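Local coordinates for ABC transporter substrate-binding protein (PDB 4I1D) that probably serves as the periplasmic solute-binding component of an ABC importer and can bind D-malate, at residues T62-G70 against Y303-E312; S96-F104 against Q229-K237. All coordinates share one frame; numbering follows the deposited sequence.

Interaction 1: T62-G70 against Y303-E312; sequences TPTGYCLRG and YAWWSSPAGE. With SO4 (sulfate ion), chain H.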
loop_
_atom_site.group_PDB
_atom_site.type_symbol
_atom_site.label_atom_id
_atom_site.label_comp_id
_atom_site.label_asym_id
_atom_site.label_seq_id
_atom_site.Cartn_x
_atom_site.Cartn_y
_atom_site.Cartn_z
ATOM N N THR A 62 -32.793 -18.620 -0.132
ATOM C CA THR A 62 -31.652 -18.188 0.673
ATOM C C THR A 62 -31.842 -18.485 2.170
ATOM O O THR A 62 -32.978 -18.605 2.638
ATOM C CB THR A 62 -31.420 -16.674 0.450
ATOM O OG1 THR A 62 -30.147 -16.281 0.979
ATOM C CG2 THR A 62 -32.527 -15.865 1.116
ATOM N N PRO A 63 -30.732 -18.615 2.930
ATOM C CA PRO A 63 -30.886 -18.776 4.379
ATOM C C PRO A 63 -31.859 -17.761 4.964
ATOM O O PRO A 63 -31.815 -16.572 4.666
ATOM C CB PRO A 63 -29.464 -18.551 4.907
ATOM C CG PRO A 63 -28.612 -19.113 3.803
ATOM C CD PRO A 63 -29.315 -18.693 2.525
ATOM N N THR A 64 -32.740 -18.268 5.806
ATOM C CA THR A 64 -33.910 -17.547 6.265
ATOM C C THR A 64 -33.571 -16.203 6.924
ATOM O O THR A 64 -34.313 -15.231 6.791
ATOM C CB THR A 64 -34.708 -18.461 7.213
ATOM O OG1 THR A 64 -35.058 -19.656 6.504
ATOM C CG2 THR A 64 -35.959 -17.790 7.709
ATOM N N GLY A 65 -32.438 -16.142 7.610
ATOM C CA GLY A 65 -32.046 -14.926 8.304
ATOM C C GLY A 65 -31.823 -13.748 7.374
ATOM O O GLY A 65 -32.065 -12.602 7.752
ATOM N N TYR A 66 -31.361 -14.028 6.157
ATOM C CA TYR A 66 -31.136 -12.982 5.162
ATOM C C TYR A 66 -32.453 -12.429 4.645
ATOM O O TYR A 66 -32.534 -11.269 4.240
ATOM C CB TYR A 66 -30.293 -13.503 3.993
ATOM C CG TYR A 66 -28.913 -13.971 4.396
ATOM C CD1 TYR A 66 -28.243 -13.377 5.452
ATOM C CD2 TYR A 66 -28.288 -15.014 3.731
ATOM C CE1 TYR A 66 -26.988 -13.807 5.833
ATOM C CE2 TYR A 66 -27.032 -15.451 4.104
ATOM C CZ TYR A 66 -26.385 -14.845 5.155
ATOM O OH TYR A 66 -25.131 -15.275 5.538
ATOM N N CYS A 67 -33.486 -13.263 4.653
ATOM C CA CYS A 67 -34.815 -12.799 4.279
ATOM C C CYS A 67 -35.300 -11.770 5.268
ATOM O O CYS A 67 -35.905 -10.777 4.879
ATOM C CB CYS A 67 -35.805 -13.960 4.203
ATOM S SG CYS A 67 -35.374 -15.152 2.930
ATOM N N LEU A 68 -35.027 -12.003 6.552
ATOM C CA LEU A 68 -35.428 -11.058 7.590
ATOM C C LEU A 68 -34.685 -9.737 7.418
ATOM O O LEU A 68 -35.296 -8.665 7.441
ATOM C CB LEU A 68 -35.187 -11.629 8.998
ATOM C CG LEU A 68 -35.658 -13.064 9.278
ATOM C CD1 LEU A 68 -35.405 -13.453 10.737
ATOM C CD2 LEU A 68 -37.122 -13.235 8.942
ATOM N N ARG A 69 -33.368 -9.821 7.245
ATOM C CA ARG A 69 -32.541 -8.631 7.041
ATOM C C ARG A 69 -32.989 -7.881 5.794
ATOM O O ARG A 69 -33.267 -6.683 5.839
ATOM C CB ARG A 69 -31.060 -9.011 6.909
ATOM C CG ARG A 69 -30.241 -8.844 8.183
ATOM C CD ARG A 69 -28.730 -8.848 7.900
ATOM N NE ARG A 69 -28.166 -10.198 7.814
ATOM C CZ ARG A 69 -27.545 -10.825 8.814
ATOM N NH1 ARG A 69 -27.069 -12.051 8.634
ATOM N NH2 ARG A 69 -27.397 -10.230 9.997
ATOM N N GLY A 70 -33.060 -8.607 4.683
ATOM C CA GLY A 70 -33.506 -8.055 3.419
ATOM C C GLY A 70 -34.882 -7.412 3.455
ATOM O O GLY A 70 -35.078 -6.315 2.920
ATOM N N TYR A 303 -33.003 -17.286 13.694
ATOM C CA TYR A 303 -32.761 -16.249 12.700
ATOM C C TYR A 303 -33.106 -14.853 13.207
ATOM O O TYR A 303 -32.515 -13.875 12.767
ATOM C CB TYR A 303 -33.490 -16.586 11.388
ATOM C CG TYR A 303 -32.885 -17.822 10.791
ATOM C CD1 TYR A 303 -31.583 -17.799 10.297
ATOM C CD2 TYR A 303 -33.573 -19.028 10.787
ATOM C CE1 TYR A 303 -30.997 -18.936 9.774
ATOM C CE2 TYR A 303 -32.998 -20.169 10.272
ATOM C CZ TYR A 303 -31.710 -20.122 9.763
ATOM O OH TYR A 303 -31.129 -21.264 9.241
ATOM N N ALA A 304 -34.044 -14.769 14.144
ATOM C CA ALA A 304 -34.331 -13.502 14.800
ATOM C C ALA A 304 -33.095 -13.010 15.557
ATOM O O ALA A 304 -32.785 -11.825 15.537
ATOM C CB ALA A 304 -35.526 -13.634 15.745
ATOM N N TRP A 305 -32.381 -13.913 16.218
ATOM C CA TRP A 305 -31.166 -13.489 16.922
ATOM C C TRP A 305 -30.064 -13.089 15.939
ATOM O O TRP A 305 -29.481 -12.009 16.074
ATOM C CB TRP A 305 -30.643 -14.539 17.913
ATOM C CG TRP A 305 -29.454 -14.003 18.715
ATOM C CD1 TRP A 305 -29.501 -13.300 19.891
ATOM C CD2 TRP A 305 -28.062 -14.103 18.366
ATOM N NE1 TRP A 305 -28.226 -12.966 20.297
ATOM C CE2 TRP A 305 -27.327 -13.449 19.379
ATOM C CE3 TRP A 305 -27.369 -14.685 17.301
ATOM C CZ2 TRP A 305 -25.938 -13.358 19.354
ATOM C CZ3 TRP A 305 -25.981 -14.598 17.282
ATOM C CH2 TRP A 305 -25.284 -13.941 18.303
ATOM N N TRP A 306 -29.799 -13.942 14.943
ATOM C CA TRP A 306 -28.726 -13.677 13.983
ATOM C C TRP A 306 -28.914 -12.407 13.152
ATOM O O TRP A 306 -27.935 -11.773 12.749
ATOM C CB TRP A 306 -28.482 -14.880 13.064
ATOM C CG TRP A 306 -27.593 -15.871 13.704
ATOM C CD1 TRP A 306 -27.944 -17.090 14.190
ATOM C CD2 TRP A 306 -26.198 -15.710 13.976
ATOM N NE1 TRP A 306 -26.844 -17.712 14.742
ATOM C CE2 TRP A 306 -25.760 -16.882 14.622
ATOM C CE3 TRP A 306 -25.274 -14.688 13.733
ATOM C CZ2 TRP A 306 -24.435 -17.069 15.018
ATOM C CZ3 TRP A 306 -23.955 -14.873 14.136
ATOM C CH2 TRP A 306 -23.552 -16.053 14.767
ATOM N N SER A 307 -30.166 -12.044 12.898
ATOM C CA SER A 307 -30.482 -10.870 12.092
ATOM C C SER A 307 -30.699 -9.615 12.947
ATOM O O SER A 307 -31.051 -8.550 12.433
ATOM C CB SER A 307 -31.735 -11.145 11.257
ATOM O OG SER A 307 -32.861 -11.371 12.096
ATOM N N SER A 308 -30.505 -9.742 14.253
ATOM C CA SER A 308 -30.654 -8.606 15.153
ATOM C C SER A 308 -29.301 -7.898 15.295
ATOM O O SER A 308 -28.276 -8.430 14.870
ATOM C CB SER A 308 -31.130 -9.087 16.524
ATOM O OG SER A 308 -30.068 -9.724 17.227
ATOM N N PRO A 309 -29.296 -6.697 15.898
ATOM C CA PRO A 309 -28.048 -5.976 16.158
ATOM C C PRO A 309 -26.982 -6.828 16.853
ATOM O O PRO A 309 -25.803 -6.692 16.517
ATOM C CB PRO A 309 -28.501 -4.832 17.074
ATOM C CG PRO A 309 -29.904 -4.535 16.591
ATOM C CD PRO A 309 -30.481 -5.895 16.264
ATOM N N ALA A 310 -27.378 -7.669 17.807
ATOM C CA ALA A 310 -26.423 -8.536 18.494
ATOM C C ALA A 310 -25.834 -9.577 17.534
ATOM O O ALA A 310 -24.646 -9.894 17.600
ATOM C CB ALA A 310 -27.065 -9.212 19.695
ATOM N N GLY A 311 -26.658 -10.082 16.622
ATOM C CA GLY A 311 -26.186 -11.014 15.613
ATOM C C GLY A 311 -25.160 -10.362 14.699
ATOM O O GLY A 311 -24.119 -10.958 14.403
ATOM N N GLU A 312 -25.435 -9.126 14.276
ATOM C CA GLU A 312 -24.497 -8.388 13.430
ATOM C C GLU A 312 -23.172 -8.167 14.160
ATOM O O GLU A 312 -22.103 -8.448 13.614
ATOM C CB GLU A 312 -25.080 -7.038 12.983
ATOM C CG GLU A 312 -26.552 -7.076 12.540
ATOM C CD GLU A 312 -26.762 -7.460 11.067
ATOM O OE1 GLU A 312 -27.766 -6.995 10.474
ATOM O OE2 GLU A 312 -25.944 -8.230 10.509
HETATM S S SO4 H . -36.452 -17.392 14.737
HETATM O O1 SO4 H . -36.137 -18.702 14.166
HETATM O O2 SO4 H . -37.362 -16.689 13.833
HETATM O O3 SO4 H . -37.053 -17.545 16.063
HETATM O O4 SO4 H . -35.224 -16.618 14.890
#
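The Y303 ring has the CB of T64 over one face, 3.9 Å from the ring centroid and 17° off the ring normal, a CH-pi contact offset toward the rim. The two side chains cross at about a right angle, while the backbone N of G65 comes in obliquely, 3.3 Å from Y303 CD1. The other flat group, the R69 guanidinium, has Y66 CD1 in plane at its edge. With no side chain on G65, the ring can settle directly on the backbone at the start of helix 64-72. The CG of Y303 is anti to its carbonyl carbon (chi1 -66°), which swings the ring onto this helix start, and its hydroxyl goes on to hydrogen-bond the backbone N of S230. One turn along, L68 CD1 touches Y303 CB at 3.7 Å and packs beside S307. The S307 hydroxyl turns back to the helix it follows, giving OG to Y303 O at 2.6 Å.

At the other end, R69 and E312 slide past each other in opposite directions. NH2 of R69 meets OE2 of E312 in a short 2.5 Å salt bridge, with the guanidinium and carboxylate planes 30° apart. The same NH2 makes a weak bond to W306 O at 3.2 Å, and NH1 forms a second salt bridge with E315. The chemistry thus grades from close packing of the tyrosine on a methine and a bare backbone, with its hydroxyl bonded to the sheet, to charge pairing at R69, whose two acidic partners both come from helix 309-321 and probably fix how its guanidinium is turned.

Interaction 2: S96-F104 against Q229-K237; sequences SPYSVSYEF and QSTSLCILK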
loop_
_atom_site.group_PDB
_atom_site.type_symbol
_atom_site.label_atom_id
_atom_site.label_comp_id
_atom_site.label_asym_id
_atom_site.label_seq_id
_atom_site.Cartn_x
_atom_site.Cartn_y
_atom_site.Cartn_z
ATOM N N SER A 96 -42.440 -15.652 7.385
ATOM C CA SER A 96 -42.185 -14.318 7.891
ATOM C C SER A 96 -43.044 -13.429 7.028
ATOM O O SER A 96 -43.718 -13.928 6.136
ATOM C CB SER A 96 -40.704 -13.954 7.735
ATOM O OG SER A 96 -40.446 -13.451 6.433
ATOM N N PRO A 97 -43.032 -12.110 7.275
ATOM C CA PRO A 97 -43.821 -11.249 6.391
ATOM C C PRO A 97 -43.250 -11.226 4.971
ATOM O O PRO A 97 -43.951 -10.817 4.043
ATOM C CB PRO A 97 -43.680 -9.865 7.031
ATOM C CG PRO A 97 -43.312 -10.132 8.449
ATOM C CD PRO A 97 -42.454 -11.362 8.403
ATOM N N TYR A 98 -42.006 -11.676 4.818
ATOM C CA TYR A 98 -41.287 -11.576 3.552
ATOM C C TYR A 98 -40.848 -12.914 2.966
ATOM O O TYR A 98 -40.225 -12.941 1.909
ATOM C CB TYR A 98 -40.023 -10.732 3.732
ATOM C CG TYR A 98 -40.218 -9.463 4.517
ATOM C CD1 TYR A 98 -40.786 -8.344 3.931
ATOM C CD2 TYR A 98 -39.812 -9.378 5.843
ATOM C CE1 TYR A 98 -40.961 -7.176 4.643
ATOM C CE2 TYR A 98 -39.984 -8.212 6.566
ATOM C CZ TYR A 98 -40.559 -7.114 5.957
ATOM O OH TYR A 98 -40.734 -5.943 6.661
ATOM N N SER A 99 -41.131 -14.019 3.645
ATOM C CA SER A 99 -40.582 -15.295 3.198
ATOM C C SER A 99 -41.399 -16.487 3.651
ATOM O O SER A 99 -42.249 -16.365 4.531
ATOM C CB SER A 99 -39.150 -15.456 3.702
ATOM O OG SER A 99 -39.134 -15.612 5.109
ATOM N N VAL A 100 -41.133 -17.637 3.034
ATOM C CA VAL A 100 -41.715 -18.907 3.465
ATOM C C VAL A 100 -40.625 -19.963 3.528
ATOM O O VAL A 100 -39.823 -20.083 2.601
ATOM C CB VAL A 100 -42.817 -19.411 2.509
ATOM C CG1 VAL A 100 -43.547 -20.613 3.128
ATOM C CG2 VAL A 100 -43.804 -18.302 2.192
ATOM N N SER A 101 -40.600 -20.732 4.617
ATOM C CA SER A 101 -39.618 -21.808 4.784
ATOM C C SER A 101 -39.675 -22.798 3.626
ATOM O O SER A 101 -40.756 -23.237 3.219
ATOM C CB SER A 101 -39.829 -22.539 6.111
ATOM O OG SER A 101 -39.742 -21.635 7.195
ATOM N N TYR A 102 -38.507 -23.164 3.111
ATOM C CA TYR A 102 -38.436 -23.924 1.861
ATOM C C TYR A 102 -37.863 -25.330 2.064
ATOM O O TYR A 102 -38.374 -26.294 1.509
ATOM C CB TYR A 102 -37.625 -23.124 0.850
ATOM C CG TYR A 102 -37.489 -23.720 -0.536
ATOM C CD1 TYR A 102 -38.607 -24.037 -1.301
ATOM C CD2 TYR A 102 -36.230 -23.903 -1.103
ATOM C CE1 TYR A 102 -38.467 -24.556 -2.579
ATOM C CE2 TYR A 102 -36.078 -24.421 -2.361
ATOM C CZ TYR A 102 -37.196 -24.743 -3.102
ATOM O OH TYR A 102 -37.031 -25.246 -4.367
ATOM N N GLU A 103 -36.815 -25.435 2.881
ATOM C CA GLU A 103 -36.217 -26.719 3.226
ATOM C C GLU A 103 -35.339 -26.587 4.477
ATOM O O GLU A 103 -34.802 -25.513 4.759
ATOM C CB GLU A 103 -35.381 -27.230 2.054
ATOM C CG GLU A 103 -34.327 -26.236 1.588
ATOM C CD GLU A 103 -33.025 -26.303 2.400
ATOM O OE1 GLU A 103 -32.280 -25.302 2.417
ATOM O OE2 GLU A 103 -32.731 -27.354 3.006
ATOM N N PHE A 104 -35.186 -27.679 5.221
ATOM C CA PHE A 104 -34.343 -27.675 6.409
ATOM C C PHE A 104 -33.081 -28.495 6.189
ATOM O O PHE A 104 -33.137 -29.579 5.601
ATOM C CB PHE A 104 -35.100 -28.236 7.600
ATOM C CG PHE A 104 -36.163 -27.330 8.118
ATOM C CD1 PHE A 104 -37.447 -27.396 7.608
ATOM C CD2 PHE A 104 -35.883 -26.416 9.127
ATOM C CE1 PHE A 104 -38.440 -26.565 8.094
ATOM C CE2 PHE A 104 -36.865 -25.576 9.611
ATOM C CZ PHE A 104 -38.150 -25.646 9.091
ATOM N N GLN A 229 -31.210 -25.761 10.611
ATOM C CA GLN A 229 -31.331 -24.502 9.892
ATOM C C GLN A 229 -32.260 -24.649 8.698
ATOM O O GLN A 229 -32.724 -25.751 8.406
ATOM C CB GLN A 229 -29.950 -24.052 9.424
ATOM C CG GLN A 229 -28.973 -23.837 10.575
ATOM C CD GLN A 229 -27.524 -23.947 10.121
ATOM O OE1 GLN A 229 -26.820 -24.914 10.449
ATOM N NE2 GLN A 229 -27.078 -22.967 9.354
ATOM N N SER A 230 -32.522 -23.544 8.001
ATOM C CA SER A 230 -33.412 -23.582 6.846
ATOM C C SER A 230 -33.125 -22.470 5.848
ATOM O O SER A 230 -32.622 -21.402 6.212
ATOM C CB SER A 230 -34.865 -23.444 7.309
ATOM O OG SER A 230 -35.112 -22.122 7.764
ATOM N N THR A 231 -33.469 -22.711 4.587
ATOM C CA THR A 231 -33.588 -21.613 3.629
ATOM C C THR A 231 -35.067 -21.308 3.393
ATOM O O THR A 231 -35.949 -22.133 3.691
ATOM C CB THR A 231 -32.896 -21.913 2.280
ATOM O OG1 THR A 231 -33.414 -23.132 1.739
ATOM C CG2 THR A 231 -31.370 -22.036 2.463
ATOM N N SER A 232 -35.327 -20.112 2.877
ATOM C CA SER A 232 -36.680 -19.674 2.559
ATOM C C SER A 232 -36.721 -19.017 1.171
ATOM O O SER A 232 -35.700 -18.534 0.667
ATOM C CB SER A 232 -37.191 -18.674 3.616
ATOM O OG SER A 232 -37.254 -19.269 4.900
ATOM N N LEU A 233 -37.907 -18.995 0.569
ATOM C CA LEU A 233 -38.111 -18.324 -0.705
ATOM C C LEU A 233 -38.629 -16.917 -0.443
ATOM O O LEU A 233 -39.458 -16.715 0.450
ATOM C CB LEU A 233 -39.125 -19.088 -1.541
ATOM C CG LEU A 233 -38.819 -20.559 -1.820
ATOM C CD1 LEU A 233 -39.851 -21.100 -2.786
ATOM C CD2 LEU A 233 -37.420 -20.711 -2.399
ATOM N N CYS A 234 -38.130 -15.957 -1.220
ATOM C CA CYS A 234 -38.584 -14.568 -1.169
ATOM C C CYS A 234 -38.513 -14.007 -2.579
ATOM O O CYS A 234 -37.894 -14.606 -3.458
ATOM C CB CYS A 234 -37.700 -13.737 -0.248
ATOM S SG CYS A 234 -35.941 -13.815 -0.710
ATOM N N ILE A 235 -39.140 -12.854 -2.788
ATOM C CA ILE A 235 -39.293 -12.277 -4.111
ATOM C C ILE A 235 -38.663 -10.908 -4.085
ATOM O O ILE A 235 -38.905 -10.140 -3.154
ATOM C CB ILE A 235 -40.783 -12.128 -4.466
ATOM C CG1 ILE A 235 -41.471 -13.493 -4.457
ATOM C CG2 ILE A 235 -40.962 -11.417 -5.805
ATOM C CD1 ILE A 235 -42.980 -13.417 -4.677
ATOM N N LEU A 236 -37.851 -10.592 -5.090
ATOM C CA LEU A 236 -37.166 -9.301 -5.102
ATOM C C LEU A 236 -38.154 -8.159 -5.240
ATOM O O LEU A 236 -39.133 -8.256 -5.981
ATOM C CB LEU A 236 -36.098 -9.224 -6.198
ATOM C CG LEU A 236 -34.745 -9.848 -5.833
ATOM C CD1 LEU A 236 -34.850 -11.336 -5.886
ATOM C CD2 LEU A 236 -33.641 -9.375 -6.759
ATOM N N LYS A 237 -37.913 -7.084 -4.501
ATOM C CA LYS A 237 -38.685 -5.864 -4.683
ATOM C C LYS A 237 -38.457 -5.371 -6.118
ATOM O O LYS A 237 -37.319 -5.204 -6.549
ATOM C CB LYS A 237 -38.240 -4.806 -3.671
ATOM C CG LYS A 237 -39.316 -3.804 -3.293
ATOM C CD LYS A 237 -40.452 -4.483 -2.544
ATOM C CE LYS A 237 -41.472 -3.468 -2.051
ATOM N NZ LYS A 237 -40.876 -2.516 -1.068
HETATM O O HOH W 1 -40.428 -11.759 -0.505
HETATM O O HOH W 2 -39.445 -17.813 6.149
#
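V100 to F104 pair with S230 to L233 in an antiparallel ladder, interrupted by a classic beta bulge, between the long strands 100-112 and 219-235 of a type II periplasmic-binding-protein fold. The short strand axes run at 137° to each other. V100 and L233 form a hydrogen-bonded pair, with V100 N to L233 O at 3.2 Å and L233 N to V100 O at 3.0 Å. The register then slips by one: Y102 and E103 both face T231, Y102 N giving to T231 O at 2.8 Å and T231 N to E103 O at 3.1 Å.

The bulge turns Y102 against L233. With its CG anti to the backbone N (chi1 -177°), the ring lies beneath the leucine, whose CD2 stands 3.6 Å from the centroid and 13° off the normal, nearly over the middle. T231 OG1 comes instead to the ring's edge, and the phenol oxygen bonds Q18. With an alanine here, L233 would probably lose its aromatic cover and Q18 its hydroxyl partner, opening a gap beside the bulge.

E103 folds back at chi2, and OE1 comes within 2.5 Å of T231 OG1, which also bonds D61. Further along, the F104 ring carries S230 CB over one face. Near the start of strand 100-112 a water bridges S99 and S232: S232 OG, which also bonds T64, lies 2.9 Å from it, and S99 OG, itself hydrogen-bonded to S96 OG, lies 2.5 Å from the same water.

Overall arrangement
Strand 219-235 ties the two contacts together, and their centres lie about 12 Å apart. Interaction 2 is the buried one, part of the sheet itself, where backbone bonds set the register and several buried serines and T231 are hydrogen-bonded. Interaction 1 is only partly buried: it packs helix 64-72 against helices 303-306 and 309-321, joined by a short turn, largely through side chains, and ends in a salt bridge. T64 joins them, its OG1 lying 2.7 Å from S232 OG and 2.8 Å from S230 OG, probably hydrogen-bonded to both. Along the chain, 96-104 and 229-237 are nested within the loop that interaction 1 closes.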